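Local coordinates for protein glucose 1-dehydrogenase (Haloferax mediterranei, PDB 2B5W) that catalyses the zinc-dependent oxidation of D-glucose and some other aldose sugars with NAD(+) or, preferably, NADP(+) as electron acceptor, at residues V35-T40 with G122-F127; L61-V66 with R115-A120; P173-V178 with Q242-Y247. The protein carries 1 engineered substitution. One frame throughout, in Å; residues are numbered along the deposited sequence.

Contacts 1 and 2 lie side by side, their centres about 6 Å apart. Both belong to the GroES-like domain. Strands 27-37 and 64-71, which carry 35-37 and 64-66, are antiparallel neighbours in one mixed sheet. Along the chain contact 2 is nested inside the loop that contact 1 closes. C38 of contact 1 and H63 and E64 of contact 2 bind the same zinc ion, and G36 N and E64 O lie within hydrogen-bonding distance. Contact 3 follows both in sequence. It lies in the parallel sheet of the nucleotide-binding domain, about 32 Å from contact 1 and 31 Å from contact 2 between centres. The bound NADP touches C38, G39 and T40 and also binds in the Rossmann-like part.

Contact 1: V35-T40 with G122-F127. Engineered in segment 35-40: C38 (natural residue Asp). With ZN (zinc ion), chain B; NAP (NADP nicotinamide-adenine-dinucleotide phosphate), chain I.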
loop_
_atom_site.group_PDB
_atom_site.type_symbol
_atom_site.label_atom_id
_atom_site.label_comp_id
_atom_site.label_asym_id
_atom_site.label_seq_id
_atom_site.Cartn_x
_atom_site.Cartn_y
_atom_site.Cartn_z
ATOM N N VAL A 35 -15.866 -10.336 -28.344
ATOM C CA VAL A 35 -15.061 -10.718 -27.193
ATOM C C VAL A 35 -13.628 -10.329 -27.470
ATOM O O VAL A 35 -13.063 -10.663 -28.512
ATOM C CB VAL A 35 -15.140 -12.228 -26.885
ATOM C CG1 VAL A 35 -14.399 -12.542 -25.612
ATOM C CG2 VAL A 35 -16.563 -12.677 -26.820
ATOM N N GLY A 36 -13.039 -9.553 -26.580
ATOM C CA GLY A 36 -11.671 -9.137 -26.682
ATOM C C GLY A 36 -10.666 -10.198 -26.304
ATOM O O GLY A 36 -10.989 -11.199 -25.673
ATOM N N VAL A 37 -9.431 -9.972 -26.731
ATOM C CA VAL A 37 -8.285 -10.816 -26.412
ATOM C C VAL A 37 -7.257 -9.944 -25.693
ATOM O O VAL A 37 -7.043 -8.791 -26.044
ATOM C CB VAL A 37 -7.700 -11.378 -27.695
ATOM C CG1 VAL A 37 -6.421 -12.168 -27.429
ATOM C CG2 VAL A 37 -8.722 -12.253 -28.433
ATOM N N CYS A 38 -6.695 -10.409 -24.583
ATOM C CA CYS A 38 -5.599 -9.670 -23.939
ATOM C C CYS A 38 -4.508 -10.634 -23.521
ATOM O O CYS A 38 -4.585 -11.830 -23.790
ATOM C CB CYS A 38 -6.053 -8.844 -22.736
ATOM S SG CYS A 38 -6.304 -9.775 -21.197
ATOM N N GLY A 39 -3.504 -10.099 -22.838
ATOM C CA GLY A 39 -2.370 -10.911 -22.437
ATOM C C GLY A 39 -2.799 -12.117 -21.626
ATOM O O GLY A 39 -2.230 -13.196 -21.748
ATOM N N THR A 40 -3.807 -11.938 -20.786
ATOM C CA THR A 40 -4.323 -13.050 -20.012
ATOM C C THR A 40 -4.698 -14.227 -20.899
ATOM O O THR A 40 -4.497 -15.383 -20.538
ATOM C CB THR A 40 -5.571 -12.621 -19.182
ATOM O OG1 THR A 40 -5.249 -11.496 -18.329
ATOM C CG2 THR A 40 -5.969 -13.748 -18.216
ATOM N N GLY A 122 -15.427 -19.557 -20.747
ATOM C CA GLY A 122 -15.511 -18.133 -21.031
ATOM C C GLY A 122 -16.661 -17.798 -21.961
ATOM O O GLY A 122 -17.674 -18.510 -22.023
ATOM N N TYR A 123 -16.479 -16.703 -22.711
ATOM C CA TYR A 123 -17.534 -16.063 -23.449
ATOM C C TYR A 123 -17.406 -16.137 -24.980
ATOM O O TYR A 123 -18.305 -15.654 -25.679
ATOM C CB TYR A 123 -17.631 -14.585 -23.038
ATOM C CG TYR A 123 -17.883 -14.396 -21.556
ATOM C CD1 TYR A 123 -19.008 -14.945 -20.957
ATOM C CD2 TYR A 123 -16.998 -13.678 -20.745
ATOM C CE1 TYR A 123 -19.242 -14.793 -19.609
ATOM C CE2 TYR A 123 -17.221 -13.545 -19.414
ATOM C CZ TYR A 123 -18.342 -14.100 -18.844
ATOM O OH TYR A 123 -18.606 -13.975 -17.494
ATOM N N MET A 124 -16.337 -16.764 -25.485
ATOM C CA MET A 124 -16.150 -16.896 -26.924
ATOM C C MET A 124 -17.015 -18.026 -27.476
ATOM O O MET A 124 -16.510 -19.056 -27.928
ATOM C CB MET A 124 -14.683 -17.122 -27.294
ATOM C CG MET A 124 -13.860 -15.898 -27.128
ATOM S SD MET A 124 -12.166 -16.138 -27.647
ATOM C CE MET A 124 -11.544 -14.463 -27.350
ATOM N N SER A 125 -18.311 -17.825 -27.410
ATOM C CA SER A 125 -19.301 -18.745 -27.931
ATOM C C SER A 125 -20.428 -17.892 -28.449
ATOM O O SER A 125 -20.534 -16.726 -28.086
ATOM C CB SER A 125 -19.791 -19.733 -26.855
ATOM O OG SER A 125 -20.336 -19.097 -25.716
ATOM N N GLU A 126 -21.281 -18.433 -29.319
ATOM C CA GLU A 126 -22.326 -17.612 -29.893
ATOM C C GLU A 126 -23.325 -17.107 -28.866
ATOM O O GLU A 126 -23.897 -16.044 -29.052
ATOM C CB GLU A 126 -23.017 -18.364 -31.044
ATOM C CG GLU A 126 -22.048 -18.607 -32.188
ATOM C CD GLU A 126 -22.667 -19.298 -33.381
ATOM O OE1 GLU A 126 -22.905 -20.520 -33.309
ATOM O OE2 GLU A 126 -22.874 -18.618 -34.408
ATOM N N PHE A 127 -23.533 -17.880 -27.805
ATOM C CA PHE A 127 -24.427 -17.535 -26.695
ATOM C C PHE A 127 -23.768 -17.892 -25.376
ATOM O O PHE A 127 -22.930 -18.788 -25.292
ATOM C CB PHE A 127 -25.774 -18.261 -26.774
ATOM C CG PHE A 127 -26.562 -17.939 -27.995
ATOM C CD1 PHE A 127 -27.534 -16.941 -27.990
ATOM C CD2 PHE A 127 -26.290 -18.603 -29.186
ATOM C CE1 PHE A 127 -28.232 -16.638 -29.146
ATOM C CE2 PHE A 127 -26.975 -18.290 -30.337
ATOM C CZ PHE A 127 -27.950 -17.318 -30.322
HETATM ZN ZN ZN B . -8.466 -9.245 -20.664
HETATM P PA NAP I . 0.978 -7.659 -22.540
HETATM O O1A NAP I . 1.798 -8.858 -22.554
HETATM O O2A NAP I . 0.212 -7.430 -23.850
HETATM O O5B NAP I . 1.850 -6.370 -22.278
HETATM C C5B NAP I . 2.972 -6.328 -21.439
HETATM C C4B NAP I . 3.839 -5.285 -22.109
HETATM O O4B NAP I . 4.896 -4.977 -21.228
HETATM C C3B NAP I . 4.451 -5.754 -23.443
HETATM O O3B NAP I . 4.107 -4.915 -24.533
HETATM C C2B NAP I . 5.957 -5.750 -23.171
HETATM O O2B NAP I . 6.754 -5.253 -24.233
HETATM C C1B NAP I . 6.077 -4.824 -21.984
HETATM N N9A NAP I . 7.217 -5.170 -21.157
HETATM C C8A NAP I . 7.451 -6.373 -20.533
HETATM N N7A NAP I . 8.621 -6.287 -19.871
HETATM C C5A NAP I . 9.160 -5.044 -20.109
HETATM C C6A NAP I . 10.331 -4.395 -19.708
HETATM N N6A NAP I . 11.283 -5.001 -18.967
HETATM N N1A NAP I . 10.566 -3.105 -20.124
HETATM C C2A NAP I . 9.652 -2.431 -20.907
HETATM N N3A NAP I . 8.489 -3.061 -21.316
HETATM C C4A NAP I . 8.247 -4.331 -20.909
HETATM O O3 NAP I . -0.183 -7.776 -21.455
HETATM P PN NAP I . -1.452 -6.823 -21.131
HETATM O O1N NAP I . -1.146 -5.381 -21.353
HETATM O O2N NAP I . -2.735 -7.394 -21.651
HETATM O O5D NAP I . -1.237 -7.173 -19.587
HETATM C C5D NAP I . -0.222 -6.535 -18.836
HETATM C C4D NAP I . 0.028 -7.278 -17.525
HETATM O O4D NAP I . -1.154 -7.170 -16.726
HETATM C C3D NAP I . 0.302 -8.775 -17.699
HETATM O O3D NAP I . 1.323 -9.206 -16.823
HETATM C C2D NAP I . -1.043 -9.408 -17.356
HETATM O O2D NAP I . -0.986 -10.750 -16.948
HETATM C C1D NAP I . -1.536 -8.464 -16.260
HETATM N N1N NAP I . -2.991 -8.376 -16.083
HETATM C C2N NAP I . -3.412 -8.412 -14.790
HETATM C C3N NAP I . -4.738 -8.245 -14.509
HETATM C C7N NAP I . -5.082 -8.116 -13.054
HETATM O O7N NAP I . -6.458 -8.154 -12.843
HETATM N N7N NAP I . -4.097 -7.987 -12.123
HETATM C C4N NAP I . -5.695 -8.078 -15.519
HETATM C C5N NAP I . -5.248 -8.032 -16.833
HETATM C C6N NAP I . -3.879 -8.156 -17.110
HETATM P P2B NAP I . 7.370 -6.249 -25.403
HETATM O O1X NAP I . 6.331 -6.811 -26.227
HETATM O O2X NAP I . 8.326 -5.309 -26.164
HETATM O O3X NAP I . 8.168 -7.369 -24.726
#
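V35 and M124 make the tight part of this contact. V35 CG1 lies 3.7 Å from M124 CG. V35 CG2 turns to the loop backbone and sits 3.6 Å from Y123 O. M124 is extended beyond CG (chi3 178°), which carries CE past V35 to G36 and V37. M124 CE reaches V37 CG2 at 3.7 Å, the two side chains crossing at about a right angle. M124 CE also lies 3.7 Å from G36 O, a buried carbonyl with no polar partner in the model. An alanine in place of V35 would probably leave a gap beside M124 CG and Y123 O and let the methionine chain shift. M124 is the centre of an inverse gamma turn, and its side chain touches I4 of strand 2-7 and I352 of strand 349-353. The latter pairs with strand 27-37 of the GroES-like domain. No hydrogen bond joins the segments. Past V37 they diverge. There C38, engineered from Asp, binds zinc through SG at 2.3 Å and, as N-cap, weakly accepts from T40 N. G39 N donates to NADP O2N at 3.1 Å. Away from 35-40, E126 and F127 are partly exposed and have their own partners, K2 N and R20.

Contact 2: L61-V66 with R115-A120; sequences LGHEAV and RGIVGA. With ZN (zinc ion), chain B.
H63 CG stands between its own backbone N and carbonyl carbon (chi1 58°), and I117 CG1 lies anti to its carbonyl carbon (chi1 -56°). From there the nearly extended chi2 of I117 (171°) carries CD1 over one face of the H63 ring, offset toward the rim and 3.8 Å from H63 CG, a CH-pi contact. H63 CB lies 3.3 Å from R115 O, which meets the ring obliquely. G116 CA approaches G62 O at 3.8 Å. A side chain on G116 would run into that oxygen, and its positive phi also favours glycine. I117 and V118 form a classic beta bulge opposite E114. The arginine turns its guanidinium away, to H121 O and G122 O. T40 of helix 39-46 touches both H63 and I117. H63 NE2 binds zinc at 2.1 Å and E64 OE2 at 1.9 Å, with C38, engineered from Asp, as the third protein ligand in this structure. E64 OE1 is held by a salt bridge to K349. I117 packs on the CG and ND1 side of the ring. ND1 is buried with no polar partner in the model, so ring rotation probably rests on the metal bond at NE2 and on packing.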
loop_
_atom_site.group_PDB
_atom_site.type_symbol
_atom_site.label_atom_id
_atom_site.label_comp_id
_atom_site.label_asym_id
_atom_site.label_seq_id
_atom_site.Cartn_x
_atom_site.Cartn_y
_atom_site.Cartn_z
ATOM N N LEU A 61 -12.451 -19.943 -24.342
ATOM C CA LEU A 61 -11.697 -18.766 -23.999
ATOM C C LEU A 61 -12.598 -17.530 -23.905
ATOM O O LEU A 61 -13.746 -17.576 -24.299
ATOM C CB LEU A 61 -10.613 -18.530 -25.032
ATOM C CG LEU A 61 -9.511 -19.593 -25.150
ATOM C CD1 LEU A 61 -8.652 -19.251 -26.373
ATOM C CD2 LEU A 61 -8.688 -19.632 -23.889
ATOM N N GLY A 62 -12.007 -16.445 -23.402
ATOM C CA GLY A 62 -12.588 -15.116 -23.463
ATOM C C GLY A 62 -13.221 -14.676 -22.162
ATOM O O GLY A 62 -14.166 -15.299 -21.666
ATOM N N HIS A 63 -12.764 -13.530 -21.662
ATOM C CA HIS A 63 -13.341 -12.966 -20.442
ATOM C C HIS A 63 -13.758 -11.504 -20.637
ATOM O O HIS A 63 -14.265 -10.885 -19.711
ATOM C CB HIS A 63 -12.335 -13.057 -19.280
ATOM C CG HIS A 63 -11.052 -12.369 -19.583
ATOM N ND1 HIS A 63 -10.054 -12.961 -20.332
ATOM C CD2 HIS A 63 -10.632 -11.107 -19.316
ATOM C CE1 HIS A 63 -9.082 -12.085 -20.531
ATOM N NE2 HIS A 63 -9.413 -10.944 -19.944
ATOM N N GLU A 64 -13.513 -10.931 -21.808
ATOM C CA GLU A 64 -13.865 -9.526 -22.108
ATOM C C GLU A 64 -15.001 -9.462 -23.147
ATOM O O GLU A 64 -14.751 -9.303 -24.359
ATOM C CB GLU A 64 -12.656 -8.828 -22.698
ATOM C CG GLU A 64 -11.367 -8.943 -21.941
ATOM C CD GLU A 64 -10.218 -8.289 -22.657
ATOM O OE1 GLU A 64 -10.411 -7.786 -23.787
ATOM O OE2 GLU A 64 -9.156 -8.219 -22.062
ATOM N N ALA A 65 -16.247 -9.486 -22.709
ATOM C CA ALA A 65 -17.344 -9.711 -23.596
ATOM C C ALA A 65 -18.347 -8.606 -23.577
ATOM O O ALA A 65 -18.475 -7.918 -22.565
ATOM C CB ALA A 65 -18.066 -10.997 -23.251
ATOM N N VAL A 66 -19.043 -8.452 -24.700
ATOM C CA VAL A 66 -20.252 -7.643 -24.778
ATOM C C VAL A 66 -21.270 -8.417 -25.592
ATOM O O VAL A 66 -20.928 -9.059 -26.583
ATOM C CB VAL A 66 -19.975 -6.208 -25.357
ATOM C CG1 VAL A 66 -19.325 -6.233 -26.734
ATOM C CG2 VAL A 66 -21.226 -5.391 -25.377
ATOM N N ARG A 115 -14.303 -16.900 -15.496
ATOM C CA ARG A 115 -14.790 -17.364 -16.794
ATOM C C ARG A 115 -13.741 -17.068 -17.873
ATOM O O ARG A 115 -13.249 -15.944 -18.007
ATOM C CB ARG A 115 -16.135 -16.711 -17.100
ATOM C CG ARG A 115 -17.269 -17.274 -16.219
ATOM C CD ARG A 115 -18.676 -17.219 -16.755
ATOM N NE ARG A 115 -18.790 -17.842 -18.073
ATOM C CZ ARG A 115 -19.923 -18.026 -18.717
ATOM N NH1 ARG A 115 -21.084 -17.680 -18.176
ATOM N NH2 ARG A 115 -19.893 -18.549 -19.945
ATOM N N GLY A 116 -13.391 -18.116 -18.629
ATOM C CA GLY A 116 -12.399 -18.033 -19.684
ATOM C C GLY A 116 -10.959 -18.164 -19.222
ATOM O O GLY A 116 -10.038 -18.057 -20.019
ATOM N N ILE A 117 -10.751 -18.351 -17.925
ATOM C CA ILE A 117 -9.414 -18.290 -17.359
ATOM C C ILE A 117 -9.136 -19.474 -16.436
ATOM O O ILE A 117 -8.172 -20.204 -16.639
ATOM C CB ILE A 117 -9.203 -16.962 -16.627
ATOM C CG1 ILE A 117 -9.461 -15.800 -17.548
ATOM C CG2 ILE A 117 -7.759 -16.891 -16.090
ATOM C CD1 ILE A 117 -9.469 -14.439 -16.816
ATOM N N VAL A 118 -9.954 -19.631 -15.403
ATOM C CA VAL A 118 -9.765 -20.764 -14.479
ATOM C C VAL A 118 -11.071 -21.330 -13.953
ATOM O O VAL A 118 -11.878 -20.646 -13.308
ATOM C CB VAL A 118 -8.811 -20.404 -13.329
ATOM C CG1 VAL A 118 -9.262 -19.137 -12.587
ATOM C CG2 VAL A 118 -8.639 -21.597 -12.371
ATOM N N GLY A 119 -11.312 -22.596 -14.262
ATOM C CA GLY A 119 -12.415 -23.327 -13.686
ATOM C C GLY A 119 -13.772 -23.223 -14.344
ATOM O O GLY A 119 -14.686 -23.988 -14.007
ATOM N N ALA A 120 -13.923 -22.296 -15.307
ATOM C CA ALA A 120 -15.225 -22.047 -15.907
ATOM C C ALA A 120 -15.018 -21.546 -17.337
ATOM O O ALA A 120 -14.146 -20.739 -17.599
ATOM C CB ALA A 120 -16.032 -21.043 -15.096
HETATM ZN ZN ZN B . -8.466 -9.245 -20.664
#

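Contact 3: P173-V178 with Q242-Y247. With K (potassium ion), chain E.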
loop_
_atom_site.group_PDB
_atom_site.type_symbol
_atom_site.label_atom_id
_atom_site.label_comp_id
_atom_site.label_asym_id
_atom_site.label_seq_id
_atom_site.Cartn_x
_atom_site.Cartn_y
_atom_site.Cartn_z
ATOM N N PRO A 173 -1.509 14.635 -6.836
ATOM C CA PRO A 173 -0.410 14.227 -7.707
ATOM C C PRO A 173 -0.382 14.968 -9.030
ATOM O O PRO A 173 -1.426 15.433 -9.521
ATOM C CB PRO A 173 -0.708 12.755 -7.964
ATOM C CG PRO A 173 -2.206 12.640 -7.845
ATOM C CD PRO A 173 -2.580 13.620 -6.817
ATOM N N SER A 174 0.808 15.067 -9.591
ATOM C CA SER A 174 0.999 15.703 -10.906
ATOM C C SER A 174 1.598 14.815 -11.963
ATOM O O SER A 174 1.356 15.061 -13.146
ATOM C CB SER A 174 1.870 16.953 -10.763
ATOM O OG SER A 174 1.207 17.873 -9.941
ATOM N N SER A 175 2.396 13.820 -11.587
ATOM C CA SER A 175 3.044 12.934 -12.544
ATOM C C SER A 175 2.546 11.514 -12.405
ATOM O O SER A 175 2.356 11.015 -11.289
ATOM C CB SER A 175 4.582 12.981 -12.429
ATOM O OG SER A 175 5.011 12.732 -11.088
ATOM N N ALA A 176 2.399 10.829 -13.542
ATOM C CA ALA A 176 2.034 9.418 -13.561
ATOM C C ALA A 176 2.811 8.652 -14.604
ATOM O O ALA A 176 3.093 9.203 -15.676
ATOM C CB ALA A 176 0.525 9.306 -13.822
ATOM N N PHE A 177 3.138 7.396 -14.318
ATOM C CA PHE A 177 4.062 6.583 -15.111
ATOM C C PHE A 177 3.438 5.187 -15.182
ATOM O O PHE A 177 3.291 4.469 -14.168
ATOM C CB PHE A 177 5.403 6.563 -14.378
ATOM C CG PHE A 177 6.551 5.850 -15.073
ATOM C CD1 PHE A 177 6.572 5.665 -16.441
ATOM C CD2 PHE A 177 7.684 5.476 -14.335
ATOM C CE1 PHE A 177 7.675 5.101 -17.082
ATOM C CE2 PHE A 177 8.769 4.876 -14.955
ATOM C CZ PHE A 177 8.778 4.711 -16.354
ATOM N N VAL A 178 3.078 4.790 -16.382
ATOM C CA VAL A 178 2.540 3.475 -16.623
ATOM C C VAL A 178 3.702 2.628 -17.107
ATOM O O VAL A 178 4.409 3.002 -18.035
ATOM C CB VAL A 178 1.455 3.516 -17.726
ATOM C CG1 VAL A 178 1.018 2.118 -18.114
ATOM C CG2 VAL A 178 0.271 4.382 -17.308
ATOM N N GLN A 242 10.512 12.379 -10.594
ATOM C CA GLN A 242 9.875 11.398 -9.718
ATOM C C GLN A 242 8.397 11.345 -10.039
ATOM O O GLN A 242 7.785 12.362 -10.361
ATOM C CB GLN A 242 10.029 11.808 -8.258
ATOM C CG GLN A 242 11.432 12.184 -7.838
ATOM C CD GLN A 242 11.431 12.686 -6.418
ATOM O OE1 GLN A 242 11.180 13.861 -6.147
ATOM N NE2 GLN A 242 11.619 11.784 -5.518
ATOM N N MET A 243 7.815 10.168 -9.857
ATOM C CA MET A 243 6.463 9.899 -10.348
ATOM C C MET A 243 5.533 9.756 -9.145
ATOM O O MET A 243 5.739 8.889 -8.272
ATOM C CB MET A 243 6.466 8.634 -11.190
ATOM C CG MET A 243 7.424 8.650 -12.391
ATOM S SD MET A 243 6.940 9.925 -13.499
ATOM C CE MET A 243 8.365 9.901 -14.677
ATOM N N ASP A 244 4.518 10.600 -9.054
ATOM C CA ASP A 244 3.553 10.507 -7.963
ATOM C C ASP A 244 2.758 9.221 -7.977
ATOM O O ASP A 244 2.408 8.691 -6.898
ATOM C CB ASP A 244 2.605 11.666 -7.988
ATOM C CG ASP A 244 3.294 12.972 -7.793
ATOM O OD1 ASP A 244 3.999 13.120 -6.764
ATOM O OD2 ASP A 244 3.184 13.911 -8.611
ATOM N N PHE A 245 2.461 8.717 -9.166
ATOM C CA PHE A 245 1.661 7.513 -9.320
ATOM C C PHE A 245 2.344 6.627 -10.341
ATOM O O PHE A 245 2.722 7.109 -11.418
ATOM C CB PHE A 245 0.236 7.810 -9.787
ATOM C CG PHE A 245 -0.584 6.581 -9.926
ATOM C CD1 PHE A 245 -0.739 5.718 -8.843
ATOM C CD2 PHE A 245 -1.156 6.206 -11.128
ATOM C CE1 PHE A 245 -1.449 4.578 -8.970
ATOM C CE2 PHE A 245 -1.871 5.061 -11.232
ATOM C CZ PHE A 245 -1.991 4.234 -10.140
ATOM N N ILE A 246 2.565 5.371 -9.995
ATOM C CA ILE A 246 3.040 4.372 -10.943
ATOM C C ILE A 246 2.034 3.239 -11.057
ATOM O O ILE A 246 1.511 2.762 -10.056
ATOM C CB ILE A 246 4.429 3.859 -10.508
ATOM C CG1 ILE A 246 5.427 5.011 -10.594
ATOM C CG2 ILE A 246 4.839 2.665 -11.366
ATOM C CD1 ILE A 246 6.850 4.661 -10.123
ATOM N N TYR A 247 1.718 2.851 -12.286
ATOM C CA TYR A 247 0.888 1.701 -12.580
ATOM C C TYR A 247 1.721 0.697 -13.320
ATOM O O TYR A 247 2.146 0.953 -14.452
ATOM C CB TYR A 247 -0.267 2.177 -13.472
ATOM C CG TYR A 247 -1.381 1.205 -13.731
ATOM C CD1 TYR A 247 -1.246 0.193 -14.676
ATOM C CD2 TYR A 247 -2.603 1.326 -13.069
ATOM C CE1 TYR A 247 -2.285 -0.665 -14.963
ATOM C CE2 TYR A 247 -3.639 0.443 -13.346
ATOM C CZ TYR A 247 -3.473 -0.541 -14.280
ATOM O OH TYR A 247 -4.483 -1.433 -14.615
HETATM K K K E . -3.226 17.344 -9.891
#
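F177 and M243 form the apolar centre. M243 CG rests 3.5 Å from F177 CB, and the two side chains cross at a slant. The methionine chain bends at chi2 (-62°). Its SD makes an oblique Met-aromatic contact, 5.2 Å from the centroid of the F177 ring. I246 CG1 adds to this face of the sheet beside F177 CB. A176, V178, F245 and Y247 point to the opposite face, where A176 CB meets the edge of the F245 ring. The backbones between pair in parallel: F177 N donates to F245 O, and Y247 N to F177 O. Toward the start of the strands the contact turns polar. S175 OG, between its own N and carbonyl carbon (chi1 54°), donates to Q242 O at 2.9 Å on a lone pair. The same OG accepts from D244 N. D244 OD2 in turn accepts from two backbone amides, S174 N at 2.8 Å from above the carboxylate plane and S175 N at 3.1 Å on the anti side. P173 CB packs on D244 CB, and P173 O binds a potassium ion with D172, K197 and G198. Strands 175-179 and 243-248 are central neighbours in the parallel sheet of a Rossmann-type NADP-binding fold.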